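Long-range contacts in TetR-family transcriptional regulator (Pectobacterium atrosepticum, PDB 2HYT), which probably binds DNA at cis-regulatory sites as a two-chain, all-helical transcription factor of the TetR family: residues 18-22 and 62-67; 22-26 and 104-108; 30-35 and 55-60; 75-79 and 91-96. One frame throughout, in Å; residues are numbered along the deposited sequence.

Contact 1: 18-22 and 62-67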
loop_
_atom_site.group_PDB
_atom_site.type_symbol
_atom_site.label_atom_id
_atom_site.label_comp_id
_atom_site.label_asym_id
_atom_site.label_seq_id
_atom_site.Cartn_x
_atom_site.Cartn_y
_atom_site.Cartn_z
ATOM N N LEU A 18 -18.919 6.485 18.156
ATOM C CA LEU A 18 -18.162 5.709 17.198
ATOM C C LEU A 18 -18.858 4.378 16.909
ATOM O O LEU A 18 -18.980 3.968 15.759
ATOM C CB LEU A 18 -16.720 5.493 17.710
ATOM C CG LEU A 18 -15.689 5.199 16.631
ATOM C CD1 LEU A 18 -15.488 6.496 15.841
ATOM C CD2 LEU A 18 -14.328 4.657 17.252
ATOM N N ALA A 19 -19.363 3.717 17.948
ATOM C CA ALA A 19 -20.031 2.448 17.798
ATOM C C ALA A 19 -21.301 2.644 16.982
ATOM O O ALA A 19 -21.627 1.851 16.081
ATOM C CB ALA A 19 -20.358 1.825 19.203
ATOM N N THR A 20 -22.023 3.733 17.294
ATOM C CA THR A 20 -23.261 4.024 16.539
ATOM C C THR A 20 -22.970 4.349 15.103
ATOM O O THR A 20 -23.652 3.874 14.202
ATOM C CB THR A 20 -24.021 5.175 17.189
ATOM O OG1 THR A 20 -24.481 4.705 18.439
ATOM C CG2 THR A 20 -25.218 5.660 16.300
ATOM N N ALA A 21 -21.922 5.140 14.863
ATOM C CA ALA A 21 -21.550 5.451 13.469
ATOM C C ALA A 21 -21.256 4.159 12.716
ATOM O O ALA A 21 -21.689 3.987 11.585
ATOM C CB ALA A 21 -20.326 6.397 13.411
ATOM N N ARG A 22 -20.526 3.234 13.345
ATOM C CA ARG A 22 -20.259 1.945 12.711
ATOM C C ARG A 22 -21.528 1.200 12.362
ATOM O O ARG A 22 -21.643 0.611 11.272
ATOM C CB ARG A 22 -19.372 1.080 13.619
ATOM C CG ARG A 22 -17.949 1.513 13.574
ATOM C CD ARG A 22 -17.084 0.696 14.535
ATOM N NE ARG A 22 -16.888 -0.685 14.099
ATOM C CZ ARG A 22 -16.169 -1.564 14.790
ATOM N NH1 ARG A 22 -15.636 -1.219 15.957
ATOM N NH2 ARG A 22 -15.992 -2.791 14.348
ATOM N N ALA A 62 -11.504 7.651 12.779
ATOM C CA ALA A 62 -11.666 7.143 14.114
ATOM C C ALA A 62 -12.267 5.732 14.100
ATOM O O ALA A 62 -11.923 4.907 14.910
ATOM C CB ALA A 62 -12.520 8.106 14.968
ATOM N N VAL A 63 -13.238 5.507 13.219
ATOM C CA VAL A 63 -13.839 4.194 12.992
ATOM C C VAL A 63 -12.774 3.217 12.522
ATOM O O VAL A 63 -12.684 2.097 13.047
ATOM C CB VAL A 63 -14.966 4.296 11.978
ATOM C CG1 VAL A 63 -15.358 2.927 11.455
ATOM C CG2 VAL A 63 -16.201 5.066 12.607
ATOM N N VAL A 64 -11.978 3.635 11.537
ATOM C CA VAL A 64 -10.888 2.778 11.018
ATOM C C VAL A 64 -9.890 2.376 12.128
ATOM O O VAL A 64 -9.536 1.191 12.238
ATOM C CB VAL A 64 -10.179 3.442 9.839
ATOM C CG1 VAL A 64 -8.859 2.768 9.544
ATOM C CG2 VAL A 64 -11.112 3.461 8.597
ATOM N N GLU A 65 -9.479 3.323 12.962
ATOM C CA GLU A 65 -8.601 3.035 14.089
ATOM C C GLU A 65 -9.167 1.911 14.973
ATOM O O GLU A 65 -8.429 1.001 15.379
ATOM C CB GLU A 65 -8.337 4.292 14.896
ATOM C CG GLU A 65 -7.532 4.066 16.158
ATOM C CD GLU A 65 -7.289 5.343 16.943
ATOM O OE1 GLU A 65 -8.215 6.192 17.047
ATOM O OE2 GLU A 65 -6.186 5.465 17.514
ATOM N N GLN A 66 -10.473 1.953 15.272
ATOM C CA GLN A 66 -11.095 0.923 16.104
ATOM C C GLN A 66 -11.108 -0.415 15.393
ATOM O O GLN A 66 -10.783 -1.439 15.976
ATOM C CB GLN A 66 -12.538 1.249 16.416
ATOM C CG GLN A 66 -12.787 2.073 17.613
ATOM C CD GLN A 66 -14.240 1.962 18.034
ATOM O OE1 GLN A 66 -15.121 1.691 17.213
ATOM N NE2 GLN A 66 -14.493 2.117 19.319
ATOM N N ILE A 67 -11.523 -0.396 14.141
ATOM C CA ILE A 67 -11.524 -1.595 13.339
ATOM C C ILE A 67 -10.117 -2.204 13.261
ATOM O O ILE A 67 -9.970 -3.418 13.436
ATOM C CB ILE A 67 -12.068 -1.347 11.929
ATOM C CG1 ILE A 67 -13.543 -0.952 11.997
ATOM C CG2 ILE A 67 -11.944 -2.597 11.084
ATOM C CD1 ILE A 67 -14.175 -0.507 10.624
#

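Contact 2: 22-26 and 104-108. With EDO (1,2-ethanediol), chain D.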
loop_
_atom_site.group_PDB
_atom_site.type_symbol
_atom_site.label_atom_id
_atom_site.label_comp_id
_atom_site.label_asym_id
_atom_site.label_seq_id
_atom_site.Cartn_x
_atom_site.Cartn_y
_atom_site.Cartn_z
ATOM N N ARG A 22 -20.526 3.234 13.345
ATOM C CA ARG A 22 -20.259 1.945 12.711
ATOM C C ARG A 22 -21.528 1.200 12.362
ATOM O O ARG A 22 -21.643 0.611 11.272
ATOM C CB ARG A 22 -19.372 1.080 13.619
ATOM C CG ARG A 22 -17.949 1.513 13.574
ATOM C CD ARG A 22 -17.084 0.696 14.535
ATOM N NE ARG A 22 -16.888 -0.685 14.099
ATOM C CZ ARG A 22 -16.169 -1.564 14.790
ATOM N NH1 ARG A 22 -15.636 -1.219 15.957
ATOM N NH2 ARG A 22 -15.992 -2.791 14.348
ATOM N N LYS A 23 -22.497 1.209 13.264
ATOM C CA LYS A 23 -23.751 0.483 13.019
ATOM C C LYS A 23 -24.508 1.108 11.853
ATOM O O LYS A 23 -24.967 0.399 10.956
ATOM C CB LYS A 23 -24.609 0.497 14.260
ATOM C CG LYS A 23 -25.883 -0.313 14.161
ATOM C CD LYS A 23 -26.529 -0.428 15.557
ATOM C CE LYS A 23 -27.583 -1.511 15.603
ATOM N NZ LYS A 23 -26.963 -2.875 15.658
ATOM N N VAL A 24 -24.601 2.434 11.845
ATOM C CA VAL A 24 -25.331 3.141 10.760
ATOM C C VAL A 24 -24.625 3.002 9.416
ATOM O O VAL A 24 -25.278 2.695 8.403
ATOM C CB VAL A 24 -25.633 4.608 11.141
ATOM C CG1 VAL A 24 -26.272 5.371 9.983
ATOM C CG2 VAL A 24 -26.539 4.611 12.374
ATOM N N PHE A 25 -23.305 3.149 9.402
ATOM C CA PHE A 25 -22.577 3.033 8.154
ATOM C C PHE A 25 -22.759 1.598 7.598
ATOM O O PHE A 25 -22.743 1.389 6.369
ATOM C CB PHE A 25 -21.085 3.344 8.310
ATOM C CG PHE A 25 -20.750 4.801 8.554
ATOM C CD1 PHE A 25 -21.504 5.840 8.000
ATOM C CD2 PHE A 25 -19.608 5.130 9.280
ATOM C CE1 PHE A 25 -21.147 7.175 8.191
ATOM C CE2 PHE A 25 -19.248 6.458 9.486
ATOM C CZ PHE A 25 -20.027 7.480 8.949
ATOM N N SER A 26 -22.903 0.606 8.494
ATOM C CA SER A 26 -23.112 -0.774 8.060
ATOM C C SER A 26 -24.449 -0.940 7.397
ATOM O O SER A 26 -24.560 -1.596 6.383
ATOM C CB SER A 26 -23.011 -1.757 9.237
ATOM O OG SER A 26 -23.276 -3.098 8.800
ATOM N N GLU A 104 -17.966 -5.165 6.916
ATOM C CA GLU A 104 -17.434 -3.935 7.444
ATOM C C GLU A 104 -16.026 -3.608 6.940
ATOM O O GLU A 104 -15.725 -2.475 6.597
ATOM C CB GLU A 104 -17.407 -3.953 8.980
ATOM C CG GLU A 104 -16.948 -2.632 9.519
ATOM C CD GLU A 104 -17.200 -2.497 10.991
ATOM O OE1 GLU A 104 -16.826 -3.440 11.707
ATOM O OE2 GLU A 104 -17.717 -1.433 11.408
ATOM N N ILE A 105 -15.156 -4.606 6.959
ATOM C CA ILE A 105 -13.786 -4.439 6.500
ATOM C C ILE A 105 -13.774 -4.157 5.018
ATOM O O ILE A 105 -13.093 -3.244 4.546
ATOM C CB ILE A 105 -12.952 -5.692 6.911
ATOM C CG1 ILE A 105 -12.870 -5.729 8.448
ATOM C CG2 ILE A 105 -11.550 -5.673 6.273
ATOM C CD1 ILE A 105 -12.217 -6.998 9.010
ATOM N N GLN A 106 -14.517 -4.949 4.259
ATOM C CA GLN A 106 -14.580 -4.774 2.842
ATOM C C GLN A 106 -14.939 -3.356 2.474
ATOM O O GLN A 106 -14.368 -2.761 1.565
ATOM C CB GLN A 106 -15.606 -5.756 2.261
ATOM C CG GLN A 106 -15.770 -5.669 0.798
ATOM C CD GLN A 106 -16.875 -6.607 0.325
ATOM O OE1 GLN A 106 -18.036 -6.462 0.736
ATOM N NE2 GLN A 106 -16.509 -7.599 -0.461
ATOM N N ARG A 107 -15.979 -2.837 3.124
ATOM C CA ARG A 107 -16.539 -1.558 2.735
ATOM C C ARG A 107 -15.799 -0.413 3.388
ATOM O O ARG A 107 -15.185 0.402 2.694
ATOM C CB ARG A 107 -18.004 -1.545 3.087
ATOM C CG ARG A 107 -18.814 -2.403 2.096
ATOM C CD ARG A 107 -20.307 -2.160 2.273
ATOM N NE ARG A 107 -20.795 -2.765 3.498
ATOM C CZ ARG A 107 -21.976 -2.517 4.072
ATOM N NH1 ARG A 107 -22.820 -1.625 3.560
ATOM N NH2 ARG A 107 -22.309 -3.176 5.183
ATOM N N ILE A 108 -15.803 -0.391 4.724
ATOM C CA ILE A 108 -15.248 0.757 5.462
ATOM C C ILE A 108 -13.728 0.922 5.265
ATOM O O ILE A 108 -13.241 2.021 5.012
ATOM C CB ILE A 108 -15.556 0.662 6.957
ATOM C CG1 ILE A 108 -17.078 0.697 7.180
ATOM C CG2 ILE A 108 -14.831 1.801 7.725
ATOM C CD1 ILE A 108 -17.718 1.998 6.717
HETATM C C1 EDO D . -13.197 -5.919 12.978
HETATM O O1 EDO D . -12.909 -7.248 13.433
HETATM C C2 EDO D . -14.708 -5.869 12.735
HETATM O O2 EDO D . -15.009 -5.479 11.403
HETATM O O HOH W 1 -19.445 -0.009 9.852
HETATM O O HOH W 2 -21.041 -3.786 7.653
#

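Contact 3: 30-35 and 55-60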
loop_
_atom_site.group_PDB
_atom_site.type_symbol
_atom_site.label_atom_id
_atom_site.label_comp_id
_atom_site.label_asym_id
_atom_site.label_seq_id
_atom_site.Cartn_x
_atom_site.Cartn_y
_atom_site.Cartn_z
ATOM N N TYR A 30 -21.255 4.171 3.949
ATOM C CA TYR A 30 -20.533 5.389 4.336
ATOM C C TYR A 30 -20.855 6.552 3.377
ATOM O O TYR A 30 -21.243 7.621 3.826
ATOM C CB TYR A 30 -19.028 5.147 4.363
ATOM C CG TYR A 30 -18.223 6.400 4.628
ATOM C CD1 TYR A 30 -18.037 6.874 5.935
ATOM C CD2 TYR A 30 -17.634 7.113 3.598
ATOM C CE1 TYR A 30 -17.309 8.012 6.176
ATOM C CE2 TYR A 30 -16.912 8.264 3.846
ATOM C CZ TYR A 30 -16.735 8.696 5.149
ATOM O OH TYR A 30 -16.023 9.864 5.354
ATOM N N ALA A 31 -20.698 6.358 2.061
ATOM C CA ALA A 31 -20.923 7.487 1.108
ATOM C C ALA A 31 -22.343 8.023 1.154
ATOM O O ALA A 31 -22.596 9.220 0.944
ATOM C CB ALA A 31 -20.576 7.063 -0.302
ATOM N N ASP A 32 -23.265 7.098 1.445
ATOM C CA ASP A 32 -24.690 7.357 1.466
ATOM C C ASP A 32 -25.141 8.118 2.685
ATOM O O ASP A 32 -26.262 8.624 2.692
ATOM C CB ASP A 32 -25.450 6.021 1.475
ATOM C CG ASP A 32 -25.045 5.099 0.354
ATOM O OD1 ASP A 32 -23.877 4.584 0.400
ATOM O OD2 ASP A 32 -25.914 4.870 -0.527
ATOM N N THR A 33 -24.299 8.192 3.709
ATOM C CA THR A 33 -24.694 8.717 5.025
ATOM C C THR A 33 -23.967 9.992 5.384
ATOM O O THR A 33 -22.789 9.965 5.632
ATOM C CB THR A 33 -24.496 7.676 6.114
ATOM O OG1 THR A 33 -25.177 6.462 5.741
ATOM C CG2 THR A 33 -25.061 8.200 7.426
ATOM N N SER A 34 -24.667 11.113 5.377
ATOM C CA SER A 34 -24.084 12.360 5.795
ATOM C C SER A 34 -24.018 12.424 7.313
ATOM O O SER A 34 -24.605 11.596 8.016
ATOM C CB SER A 34 -24.932 13.529 5.310
ATOM O OG SER A 34 -26.229 13.563 5.899
HETATM N N MSE A 35 -23.313 13.421 7.827
HETATM C CA MSE A 35 -23.291 13.626 9.263
HETATM C C MSE A 35 -24.684 13.939 9.794
HETATM O O MSE A 35 -25.090 13.452 10.873
HETATM C CB MSE A 35 -22.341 14.763 9.642
HETATM C CG MSE A 35 -20.955 14.491 9.253
HETATM SE SE MSE A 35 -20.074 13.317 10.535
HETATM C CE MSE A 35 -19.225 14.591 11.700
ATOM N N ASP A 55 -15.116 16.517 11.338
ATOM C CA ASP A 55 -15.754 16.284 10.021
ATOM C C ASP A 55 -15.957 14.820 9.777
ATOM O O ASP A 55 -15.523 13.988 10.558
ATOM C CB ASP A 55 -14.940 16.950 8.877
ATOM C CG ASP A 55 -13.500 16.462 8.758
ATOM O OD1 ASP A 55 -13.045 15.529 9.458
ATOM O OD2 ASP A 55 -12.778 17.038 7.877
ATOM N N LYS A 56 -16.603 14.499 8.655
ATOM C CA LYS A 56 -16.876 13.103 8.312
ATOM C C LYS A 56 -15.606 12.305 8.142
ATOM O O LYS A 56 -15.521 11.187 8.601
ATOM C CB LYS A 56 -17.759 13.033 7.040
ATOM C CG LYS A 56 -18.406 11.679 6.803
ATOM C CD LYS A 56 -19.195 11.719 5.511
ATOM C CE LYS A 56 -19.897 10.410 5.295
ATOM N NZ LYS A 56 -20.487 10.410 3.958
ATOM N N LYS A 57 -14.597 12.873 7.502
ATOM C CA LYS A 57 -13.343 12.167 7.337
ATOM C C LYS A 57 -12.701 11.821 8.679
ATOM O O LYS A 57 -12.115 10.771 8.870
ATOM C CB LYS A 57 -12.378 13.006 6.500
ATOM C CG LYS A 57 -12.818 13.156 5.070
ATOM C CD LYS A 57 -11.712 13.938 4.307
ATOM C CE LYS A 57 -12.104 14.301 2.865
ATOM N NZ LYS A 57 -10.955 15.013 2.185
ATOM N N GLY A 58 -12.815 12.750 9.618
ATOM C CA GLY A 58 -12.304 12.533 10.965
ATOM C C GLY A 58 -13.003 11.351 11.674
ATOM O O GLY A 58 -12.419 10.541 12.374
ATOM N N LEU A 59 -14.323 11.302 11.497
ATOM C CA LEU A 59 -15.130 10.199 12.003
ATOM C C LEU A 59 -14.674 8.888 11.364
ATOM O O LEU A 59 -14.432 7.881 12.062
ATOM C CB LEU A 59 -16.596 10.471 11.749
ATOM C CG LEU A 59 -17.559 9.364 12.196
ATOM C CD1 LEU A 59 -17.337 8.881 13.649
ATOM C CD2 LEU A 59 -19.048 9.860 11.943
ATOM N N LEU A 60 -14.557 8.902 10.037
ATOM C CA LEU A 60 -14.095 7.712 9.330
ATOM C C LEU A 60 -12.733 7.244 9.879
ATOM O O LEU A 60 -12.531 6.047 10.136
ATOM C CB LEU A 60 -13.989 7.931 7.829
ATOM C CG LEU A 60 -13.554 6.705 7.014
ATOM C CD1 LEU A 60 -14.515 5.516 7.143
ATOM C CD2 LEU A 60 -13.311 7.114 5.539
#

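Contact 4: 75-79 and 91-96. With EDO (1,2-ethanediol), chain B.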
loop_
_atom_site.group_PDB
_atom_site.type_symbol
_atom_site.label_atom_id
_atom_site.label_comp_id
_atom_site.label_asym_id
_atom_site.label_seq_id
_atom_site.Cartn_x
_atom_site.Cartn_y
_atom_site.Cartn_z
ATOM N N LEU A 75 -5.982 -11.347 14.624
ATOM C CA LEU A 75 -4.877 -11.922 13.916
ATOM C C LEU A 75 -3.792 -12.429 14.875
ATOM O O LEU A 75 -3.247 -13.524 14.676
ATOM C CB LEU A 75 -4.305 -10.923 12.921
ATOM C CG LEU A 75 -5.249 -10.612 11.768
ATOM C CD1 LEU A 75 -4.784 -9.300 11.149
ATOM C CD2 LEU A 75 -5.339 -11.762 10.752
ATOM N N GLN A 76 -3.472 -11.630 15.901
ATOM C CA GLN A 76 -2.502 -12.046 16.909
ATOM C C GLN A 76 -2.989 -13.322 17.587
ATOM O O GLN A 76 -2.184 -14.235 17.858
ATOM C CB GLN A 76 -2.304 -10.941 17.917
ATOM C CG GLN A 76 -1.293 -11.284 19.040
ATOM C CD GLN A 76 0.121 -11.387 18.516
ATOM O OE1 GLN A 76 0.612 -10.486 17.806
ATOM N NE2 GLN A 76 0.805 -12.458 18.893
ATOM N N ALA A 77 -4.293 -13.420 17.844
ATOM C CA ALA A 77 -4.846 -14.618 18.475
ATOM C C ALA A 77 -4.701 -15.899 17.660
ATOM O O ALA A 77 -4.561 -16.986 18.218
ATOM C CB ALA A 77 -6.285 -14.413 18.839
ATOM N N ILE A 78 -4.772 -15.799 16.340
ATOM C CA ILE A 78 -4.575 -16.958 15.502
ATOM C C ILE A 78 -3.174 -17.503 15.712
ATOM O O ILE A 78 -2.988 -18.725 15.891
ATOM C CB ILE A 78 -4.819 -16.612 14.011
ATOM C CG1 ILE A 78 -6.289 -16.322 13.754
ATOM C CG2 ILE A 78 -4.263 -17.741 13.108
ATOM C CD1 ILE A 78 -6.591 -15.725 12.349
ATOM N N SER A 79 -2.147 -16.648 15.685
ATOM C CA SER A 79 -0.790 -17.227 15.790
ATOM C C SER A 79 -0.457 -17.580 17.240
ATOM O O SER A 79 0.318 -18.520 17.510
ATOM C CB SER A 79 0.267 -16.334 15.132
ATOM O OG SER A 79 0.100 -14.990 15.477
ATOM N N CYS A 91 -2.161 -19.536 8.559
ATOM C CA CYS A 91 -3.551 -19.275 8.899
ATOM C C CYS A 91 -3.810 -17.794 9.145
ATOM O O CYS A 91 -4.821 -17.287 8.719
ATOM C CB CYS A 91 -3.931 -20.079 10.123
ATOM S SG CYS A 91 -5.635 -19.956 10.534
ATOM N N ARG A 92 -2.874 -17.131 9.820
ATOM C CA ARG A 92 -2.973 -15.704 10.087
ATOM C C ARG A 92 -2.943 -14.902 8.768
ATOM O O ARG A 92 -3.761 -13.971 8.544
ATOM C CB ARG A 92 -1.836 -15.277 10.977
ATOM C CG ARG A 92 -1.784 -13.818 11.249
ATOM C CD ARG A 92 -0.839 -13.532 12.377
ATOM N NE ARG A 92 -0.396 -12.144 12.350
ATOM C CZ ARG A 92 0.292 -11.570 13.323
ATOM N NH1 ARG A 92 0.604 -12.237 14.426
ATOM N NH2 ARG A 92 0.655 -10.294 13.175
ATOM N N CYS A 93 -1.994 -15.253 7.905
ATOM C CA CYS A 93 -1.914 -14.598 6.606
ATOM C C CYS A 93 -3.196 -14.811 5.779
ATOM O O CYS A 93 -3.747 -13.841 5.201
ATOM C CB CYS A 93 -0.686 -15.038 5.818
ATOM S SG CYS A 93 0.898 -14.559 6.524
ATOM N N ARG A 94 -3.693 -16.043 5.728
ATOM C CA ARG A 94 -4.943 -16.306 5.000
ATOM C C ARG A 94 -6.123 -15.542 5.608
ATOM O O ARG A 94 -6.991 -15.044 4.900
ATOM C CB ARG A 94 -5.253 -17.781 5.008
ATOM C CG ARG A 94 -4.332 -18.593 4.130
ATOM C CD ARG A 94 -4.876 -20.024 3.918
ATOM N NE ARG A 94 -5.093 -20.740 5.184
ATOM C CZ ARG A 94 -4.235 -21.599 5.740
ATOM N NH1 ARG A 94 -3.073 -21.891 5.175
ATOM N NH2 ARG A 94 -4.562 -22.178 6.885
ATOM N N ALA A 95 -6.155 -15.475 6.937
ATOM C CA ALA A 95 -7.245 -14.795 7.645
ATOM C C ALA A 95 -7.328 -13.301 7.294
ATOM O O ALA A 95 -8.421 -12.731 7.131
ATOM C CB ALA A 95 -7.100 -15.004 9.144
ATOM N N TYR A 96 -6.172 -12.674 7.082
ATOM C CA TYR A 96 -6.120 -11.302 6.636
ATOM C C TYR A 96 -6.854 -11.112 5.297
ATOM O O TYR A 96 -7.618 -10.138 5.096
ATOM C CB TYR A 96 -4.671 -10.828 6.541
ATOM C CG TYR A 96 -4.566 -9.369 6.296
ATOM C CD1 TYR A 96 -4.669 -8.863 4.988
ATOM C CD2 TYR A 96 -4.365 -8.464 7.338
ATOM C CE1 TYR A 96 -4.592 -7.482 4.763
ATOM C CE2 TYR A 96 -4.275 -7.099 7.099
ATOM C CZ TYR A 96 -4.401 -6.620 5.794
ATOM O OH TYR A 96 -4.311 -5.281 5.456
HETATM C C1 EDO B . -1.441 -10.174 8.942
HETATM O O1 EDO B . -1.128 -10.224 10.352
HETATM C C2 EDO B . -1.056 -8.786 8.421
HETATM O O2 EDO B . 0.388 -8.624 8.385
HETATM O O HOH W 3 2.705 -11.072 16.267
#

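Contact 1: 18-22 and 62-67
Leu18, Arg22 and Gln66 carry most of the surface buried where helix 7-28 crosses helix 56-81 almost perpendicularly, the short segments lying at 92° with their axes 10.1 Å apart at the closest. Leu18 comes down on the turn from Ala62 to Gln66. Its CG is trans to the main-chain N (chi1 -157°), which directs the isobutyl fork at the other helix; in this conformer CD1 presses on Ala62 CB at 3.5 Å and lies 3.6 Å from Val63 CG2. The other branch, CD2, faces the Gln66 side chain, but both residues were modelled in two conformers and the very short approach between them is doubtful.

One turn further on, Arg22 first runs its aliphatic part over Val63, with CG 3.6 Å from Val63 CG1. The chain then bends at chi3 (71°) and carries the guanidinium across to Gln66 and Ile67. Arg22 NH1 donates to Gln66 OE1 over 3.2 Å in the conformer given; the oxygen lies in the guanidinium plane, yet the donor stands well above the amide plane, and the two flat groups are turned 75° apart. One guanidinium face rests on Ile67 CG1, offset toward the rim. Its strongest partner is the carboxylate of Glu104, and Glu70 makes a further salt bridge.

Methyl packing at Leu18 thus gives way to a polar edge at Arg22. The amide oxygen, met from above its plane, is probably a lesser partner, with the two glutamates doing more to balance the charge, while Val63 and Ile67 support the arginine's chain and one guanidinium face in this joint of the TetR-type DNA-binding domain.

Contact 2: 22-26 and 104-108
The guanidinium of Arg22 meets the carboxylate of Glu104 edge to edge, in a side-on salt bridge with the two planes 35° apart. Arg22 NE donates to Glu104 OE2 at 2.9 Å and Arg22 NH2 to Glu104 OE1 at 2.8 Å, both nearly straight and both on the syn side of the carboxylate, somewhat out of its plane. C2 of a 1,2-ethanediol, probably from the crystallisation liquor, lies near the same guanidinium plane, and its O2 donates to Glu104 OE1. Arg107 also uses the edge of its guanidinium: NH2 reaches Ser26 O at 3.0 Å along a lone pair in the carbonyl plane, with a weak bond from NH1 to the same oxygen.

Glu104 holds CG trans to its backbone N (chi1 -176°) and stays extended, which carries the carboxylate to helix 7-28. Water 1 donates to both Arg22 O and Glu104 OE2. Deeper in, Phe25 CB packs on Ile108 CD1 at 4.0 Å.

Arg22 and Arg107 therefore tie helix 7-28 of the DNA-binding domain to helix 103-117 of the C-terminal domain in different ways, one through a carboxylate and one through a main-chain carbonyl. Each carboxylate oxygen takes two donors, OE2 from NE and water 1, OE1 from NH2 and the diol, which would favour the ionised form.

Contact 3: 30-35 and 55-60
Tyr30 to Thr33 form a type I beta turn; Tyr30 O and Thr33 O, at its two ends, both turn to Lys56 of helix 56-81. Lys56 NZ donates to Tyr30 O at 2.9 Å, and a second, weak bond runs from the same NZ to Thr33 O. Tyr30 O also accepts from Thr33 N, which approaches from the opposite face of the carbonyl plane.

The lysine is stretched out fully, CG trans to the backbone N (chi1 -165°) and every later torsion also trans, and slides antiparallel to the tyrosine side chain over one ring face. Lys56 CE stands 3.6 Å from Tyr30 CZ in a CH-pi contact over the ring, and Lys56 NZ adds a cation-pi interaction, close to the ring normal. The opposite face is taken by Leu60 CD2, 3.8 Å from Tyr30 CZ, with its side chain roughly perpendicular to the tyrosine's, so the ring is sandwiched between Lys56 and Leu60. Further along, Met35, a selenomethionine, bends back and lays SE 3.9 Å from Leu59 CD2.

Both neighbouring helix starts are capped: Asp55 OD1 accepts from Gly58 N, and Ser34 OG from Asp37 N. Through Lys56 and Met35 the loop and the start of helix 35-42, the first helix of the predicted helix-turn-helix, lie against helix 56-81. Phe25 of helix 7-28 meets the Tyr30 ring edge-to-face, Leu49 and Tyr50 of helix 48-53 touch Met35, and Ile108 of helix 103-117 packs on Leu60.

Contact 4: 75-79 and 91-96
Apolar packing joins Leu75 and Ile78 to one side of helix 85-98, where it runs back along helix 56-81 at 154° with 9.0 Å between the segment axes. Ile78 puts CD1 just 3.3 Å from Ala95 CB, a tight pair, while its CG2 branch lies by Cys91 SG in the conformer given. Leu75, a turn earlier, splits its methyls: CD2 faces Ala95 CB, and Leu75 CD1 reaches the edge of the Tyr96 ring, 3.9 Å from Tyr96 CD2.

The knob-into-hole contact belongs to Arg92, whose side chain sits among Leu75, Gln76, Ile78 and Ser79. With CG trans to the main-chain N (chi1 176°) and the chain extended to NE, the arginine crosses over the backbone of the other helix; its CD passes 3.3 Å from Leu75 O.

Polar contacts gather at the edge of the guanidinium. Arg92 NH1 donates to Ser79 OG at 3.0 Å with the oxygen almost exactly in plane, and to water 3, which in turn donates to Gln76 OE1. On another side Arg92 NE donates to O1 of a 1,2-ethanediol at 2.9 Å, to which NH2 adds a weak bond; NH2 is also bonded to Ser131 of helix 122-141. Gln76 turns its NE2 to Asp80.

What surrounds this buried arginine within the contact is therefore a set of neutral oxygens, from serine, water and diol, without a carboxylate. Several in-plane acceptors fix the rotation of the guanidinium and probably spread its charge, in a polar spot between helices 56-81 and 85-98 where the diol, likely from the crystallisation liquor, also touches Tyr96.

In the fold
Helix 56-81 ties the set together: contacts 3, 1 and 4 follow one another along it. Contacts 1, 2 and 3 form one cluster, their centres 9 to 11 Å apart and their side chains touching, with Arg22 common to contacts 1 and 2. Contact 4 lies on the opposite side of the chain's centre, about 30 Å from contact 3 between centres. Along the chain, contact 3 falls within the span of contact 1, while contact 2 spans both contact 3 and contact 4. As in other TetR-family proteins, the long helix thus runs from the DNA-binding domain into the C-terminal one, and contact 2 adds a second link through helix 103-117, a plausible route for movement between the domains.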